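Local coordinates for tailspike protein (Acinetobacter phage vB_ApiP_P1, PDB 6E1R), which probably recognises and depolymerises the capsular polysaccharide of its Acinetobacter host, as other phage tailspikes with a trimeric beta-helix do, at residues V382-F393 against L407-R418. Sequence-based numbering, arbitrary orientation.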
loop_
_atom_site.group_PDB
_atom_site.type_symbol
_atom_site.label_atom_id
_atom_site.label_comp_id
_atom_site.label_asym_id
_atom_site.label_seq_id
_atom_site.Cartn_x
_atom_site.Cartn_y
_atom_site.Cartn_z
ATOM N N VAL A 382 -10.321 -7.737 21.939
ATOM C CA VAL A 382 -8.911 -7.698 21.575
ATOM C C VAL A 382 -8.484 -8.967 20.851
ATOM O O VAL A 382 -7.484 -8.956 20.122
ATOM C CB VAL A 382 -8.056 -7.455 22.835
ATOM C CG1 VAL A 382 -6.605 -7.174 22.466
ATOM C CG2 VAL A 382 -8.635 -6.307 23.649
ATOM N N ALA A 383 -9.233 -10.063 21.007
ATOM C CA ALA A 383 -8.925 -11.280 20.266
ATOM C C ALA A 383 -9.097 -11.096 18.765
ATOM O O ALA A 383 -8.568 -11.899 17.988
ATOM C CB ALA A 383 -9.806 -12.432 20.754
ATOM N N LEU A 384 -9.822 -10.064 18.341
ATOM C CA LEU A 384 -10.001 -9.752 16.931
ATOM C C LEU A 384 -9.010 -8.711 16.431
ATOM O O LEU A 384 -9.025 -8.383 15.241
ATOM C CB LEU A 384 -11.429 -9.261 16.674
ATOM C CG LEU A 384 -12.560 -10.196 17.097
ATOM C CD1 LEU A 384 -13.908 -9.551 16.818
ATOM C CD2 LEU A 384 -12.443 -11.535 16.394
ATOM N N ILE A 385 -8.157 -8.185 17.303
ATOM C CA ILE A 385 -7.211 -7.134 16.949
ATOM C C ILE A 385 -5.890 -7.818 16.624
ATOM O O ILE A 385 -5.172 -8.273 17.521
ATOM C CB ILE A 385 -7.058 -6.106 18.071
ATOM C CG1 ILE A 385 -8.404 -5.450 18.383
ATOM C CG2 ILE A 385 -6.027 -5.053 17.689
ATOM C CD1 ILE A 385 -9.073 -4.824 17.181
ATOM N N GLU A 386 -5.565 -7.899 15.332
ATOM C CA GLU A 386 -4.276 -8.455 14.937
ATOM C C GLU A 386 -3.138 -7.489 15.240
ATOM O O GLU A 386 -2.034 -7.927 15.586
ATOM C CB GLU A 386 -4.287 -8.815 13.451
ATOM C CG GLU A 386 -3.045 -9.555 12.980
ATOM C CD GLU A 386 -2.907 -10.929 13.609
ATOM O OE1 GLU A 386 -3.945 -11.546 13.928
ATOM O OE2 GLU A 386 -1.760 -11.391 13.786
ATOM N N ASN A 387 -3.384 -6.187 15.120
ATOM C CA ASN A 387 -2.396 -5.175 15.465
ATOM C C ASN A 387 -3.080 -3.817 15.528
ATOM O O ASN A 387 -4.024 -3.550 14.780
ATOM C CB ASN A 387 -1.240 -5.145 14.458
ATOM C CG ASN A 387 0.037 -4.593 15.055
ATOM O OD1 ASN A 387 0.489 -3.512 14.684
ATOM N ND2 ASN A 387 0.620 -5.329 15.996
ATOM N N SER A 388 -2.591 -2.967 16.433
ATOM C CA SER A 388 -3.138 -1.621 16.611
ATOM C C SER A 388 -1.983 -0.722 17.044
ATOM O O SER A 388 -1.633 -0.689 18.227
ATOM C CB SER A 388 -4.267 -1.615 17.632
ATOM O OG SER A 388 -4.553 -0.298 18.071
ATOM N N ILE A 389 -1.401 0.000 16.087
ATOM C CA ILE A 389 -0.192 0.780 16.321
ATOM C C ILE A 389 -0.384 2.200 15.807
ATOM O O ILE A 389 -0.979 2.415 14.745
ATOM C CB ILE A 389 1.040 0.128 15.658
ATOM C CG1 ILE A 389 0.730 -0.260 14.210
ATOM C CG2 ILE A 389 1.506 -1.075 16.465
ATOM C CD1 ILE A 389 1.918 -0.830 13.463
ATOM N N ALA A 390 0.119 3.169 16.577
ATOM C CA ALA A 390 0.182 4.575 16.177
ATOM C C ALA A 390 -1.192 5.150 15.843
ATOM O O ALA A 390 -1.309 6.079 15.042
ATOM C CB ALA A 390 1.142 4.771 15.000
ATOM N N ASN A 391 -2.240 4.618 16.463
ATOM C CA ASN A 391 -3.589 5.124 16.262
ATOM C C ASN A 391 -3.886 6.248 17.246
ATOM O O ASN A 391 -3.474 6.198 18.408
ATOM C CB ASN A 391 -4.616 4.005 16.437
ATOM C CG ASN A 391 -4.461 2.908 15.408
ATOM O OD1 ASN A 391 -4.383 3.171 14.208
ATOM N ND2 ASN A 391 -4.410 1.663 15.874
ATOM N N HIS A 392 -4.604 7.262 16.773
ATOM C CA HIS A 392 -5.101 8.333 17.627
ATOM C C HIS A 392 -6.614 8.402 17.488
ATOM O O HIS A 392 -7.129 8.688 16.402
ATOM C CB HIS A 392 -4.477 9.683 17.274
ATOM C CG HIS A 392 -5.049 10.825 18.056
ATOM N ND1 HIS A 392 -4.959 10.905 19.428
ATOM C CD2 HIS A 392 -5.734 11.924 17.659
ATOM C CE1 HIS A 392 -5.557 12.009 19.844
ATOM N NE2 HIS A 392 -6.034 12.646 18.790
ATOM N N PHE A 393 -7.319 8.141 18.586
ATOM C CA PHE A 393 -8.775 8.165 18.609
ATOM C C PHE A 393 -9.234 8.976 19.810
ATOM O O PHE A 393 -8.902 8.639 20.951
ATOM C CB PHE A 393 -9.350 6.746 18.671
ATOM C CG PHE A 393 -9.263 6.000 17.371
ATOM C CD1 PHE A 393 -9.648 6.602 16.185
ATOM C CD2 PHE A 393 -8.792 4.699 17.335
ATOM C CE1 PHE A 393 -9.568 5.918 14.988
ATOM C CE2 PHE A 393 -8.710 4.009 16.141
ATOM C CZ PHE A 393 -9.099 4.620 14.965
ATOM N N LEU A 407 -2.501 6.050 21.011
ATOM C CA LEU A 407 -1.416 6.944 21.405
ATOM C C LEU A 407 -1.714 7.629 22.734
ATOM O O LEU A 407 -0.805 7.852 23.543
ATOM C CB LEU A 407 -1.168 7.980 20.310
ATOM C CG LEU A 407 -0.514 7.464 19.026
ATOM C CD1 LEU A 407 -0.326 8.594 18.026
ATOM C CD2 LEU A 407 0.813 6.790 19.335
ATOM N N THR A 408 -2.979 7.965 22.984
ATOM C CA THR A 408 -3.378 8.559 24.252
ATOM C C THR A 408 -3.772 7.525 25.300
ATOM O O THR A 408 -4.027 7.899 26.450
ATOM C CB THR A 408 -4.540 9.538 24.041
ATOM O OG1 THR A 408 -5.639 8.858 23.423
ATOM C CG2 THR A 408 -4.103 10.701 23.165
HETATM N N MSE A 409 -3.829 6.248 24.934
HETATM C CA MSE A 409 -4.121 5.181 25.887
HETATM C C MSE A 409 -3.073 4.078 25.801
HETATM O O MSE A 409 -3.347 2.996 25.282
HETATM C CB MSE A 409 -5.514 4.602 25.636
HETATM C CG MSE A 409 -6.645 5.414 26.237
HETATM SE SE MSE A 409 -6.828 5.105 28.152
HETATM C CE MSE A 409 -7.196 3.189 28.111
ATOM N N PRO A 410 -1.868 4.350 26.314
ATOM C CA PRO A 410 -0.790 3.354 26.213
ATOM C C PRO A 410 -1.039 2.101 27.032
ATOM O O PRO A 410 -0.370 1.087 26.795
ATOM C CB PRO A 410 0.446 4.113 26.722
ATOM C CG PRO A 410 0.050 5.567 26.729
ATOM C CD PRO A 410 -1.419 5.575 26.992
ATOM N N SER A 411 -1.974 2.135 27.986
ATOM C CA SER A 411 -2.246 0.963 28.810
ATOM C C SER A 411 -2.899 -0.166 28.026
ATOM O O SER A 411 -2.903 -1.308 28.496
ATOM C CB SER A 411 -3.136 1.347 29.993
ATOM O OG SER A 411 -4.358 1.909 29.546
ATOM N N GLY A 412 -3.443 0.121 26.849
ATOM C CA GLY A 412 -4.079 -0.897 26.044
ATOM C C GLY A 412 -3.073 -1.822 25.385
ATOM O O GLY A 412 -1.856 -1.680 25.511
ATOM N N PHE A 413 -3.609 -2.800 24.661
ATOM C CA PHE A 413 -2.806 -3.810 23.989
ATOM C C PHE A 413 -2.686 -3.491 22.505
ATOM O O PHE A 413 -3.663 -3.094 21.864
ATOM C CB PHE A 413 -3.415 -5.201 24.176
ATOM C CG PHE A 413 -3.625 -5.580 25.613
ATOM C CD1 PHE A 413 -2.585 -6.102 26.366
ATOM C CD2 PHE A 413 -4.861 -5.410 26.216
ATOM C CE1 PHE A 413 -2.774 -6.447 27.689
ATOM C CE2 PHE A 413 -5.057 -5.755 27.539
ATOM C CZ PHE A 413 -4.012 -6.273 28.276
ATOM N N ASN A 414 -1.478 -3.665 21.963
ATOM C CA ASN A 414 -1.295 -3.510 20.524
ATOM C C ASN A 414 -1.912 -4.672 19.761
ATOM O O ASN A 414 -2.397 -4.489 18.639
ATOM C CB ASN A 414 0.190 -3.386 20.184
ATOM C CG ASN A 414 0.823 -2.148 20.779
ATOM O OD1 ASN A 414 1.461 -2.206 21.829
ATOM N ND2 ASN A 414 0.646 -1.014 20.111
ATOM N N ALA A 415 -1.906 -5.863 20.351
ATOM C CA ALA A 415 -2.442 -7.056 19.710
ATOM C C ALA A 415 -2.818 -8.050 20.797
ATOM O O ALA A 415 -2.491 -7.870 21.973
ATOM C CB ALA A 415 -1.436 -7.666 18.731
ATOM N N ASP A 416 -3.515 -9.110 20.388
ATOM C CA ASP A 416 -3.905 -10.136 21.348
ATOM C C ASP A 416 -2.716 -11.007 21.731
ATOM O O ASP A 416 -2.464 -11.241 22.919
ATOM C CB ASP A 416 -5.036 -10.989 20.776
ATOM C CG ASP A 416 -5.460 -12.099 21.717
ATOM O OD1 ASP A 416 -5.892 -11.787 22.847
ATOM O OD2 ASP A 416 -5.358 -13.282 21.328
ATOM N N SER A 417 -1.964 -11.487 20.743
ATOM C CA SER A 417 -0.869 -12.404 21.015
ATOM C C SER A 417 0.173 -12.317 19.909
ATOM O O SER A 417 -0.139 -12.004 18.756
ATOM C CB SER A 417 -1.362 -13.851 21.159
ATOM O OG SER A 417 -1.889 -14.343 19.940
ATOM N N ARG A 418 1.417 -12.601 20.284
ATOM C CA ARG A 418 2.536 -12.703 19.361
ATOM C C ARG A 418 3.464 -13.801 19.855
ATOM O O ARG A 418 3.701 -13.922 21.059
ATOM C CB ARG A 418 3.311 -11.383 19.253
ATOM C CG ARG A 418 2.664 -10.316 18.390
ATOM C CD ARG A 418 2.555 -10.755 16.938
ATOM N NE ARG A 418 2.183 -9.645 16.066
ATOM C CZ ARG A 418 0.937 -9.217 15.885
ATOM N NH1 ARG A 418 -0.069 -9.808 16.515
ATOM N NH2 ARG A 418 0.698 -8.199 15.071
HETATM O O HOH W 1 -5.120 8.365 20.905
#
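R418 reaches back to the main chain of E386 where the last rung of a right-handed parallel beta-helix, strand 385-389 beside strand 357-361, gives way to the chain leading toward the C-terminal sheets. Both terminal nitrogens grip one acceptor: E386 O receives R418 NH1 at 2.9 Å and R418 NH2 at 2.8 Å, lying only 6° out of the guanidinium plane. NH1 also donates to S417 O, which ties the bent R418 side chain to the carbonyl of the residue before it. The E386 carboxylate adds charge alone, E386 OE2 standing 3.6 Å from R418 NH1 and well out of the guanidinium plane.

N414 ND2 donates to S388 O at 3.0 Å, tilted 28° from the carbonyl plane, while its OD1 accepts from R405 and from N419 N of a second subunit; A415, S417 and R418 pair with a parallel strand of that second subunit. S388 OG accepts from N391 ND2, which also serves F360 O, and donates to R405 O; N391 OD1 accepts from C363 N.

At the far end L407 N meets N391 O at 2.8 Å, almost in line with the carbonyl (179°). Beside it one water accepts from F393 N and T408 N and lies 2.9 Å from H392 ND1.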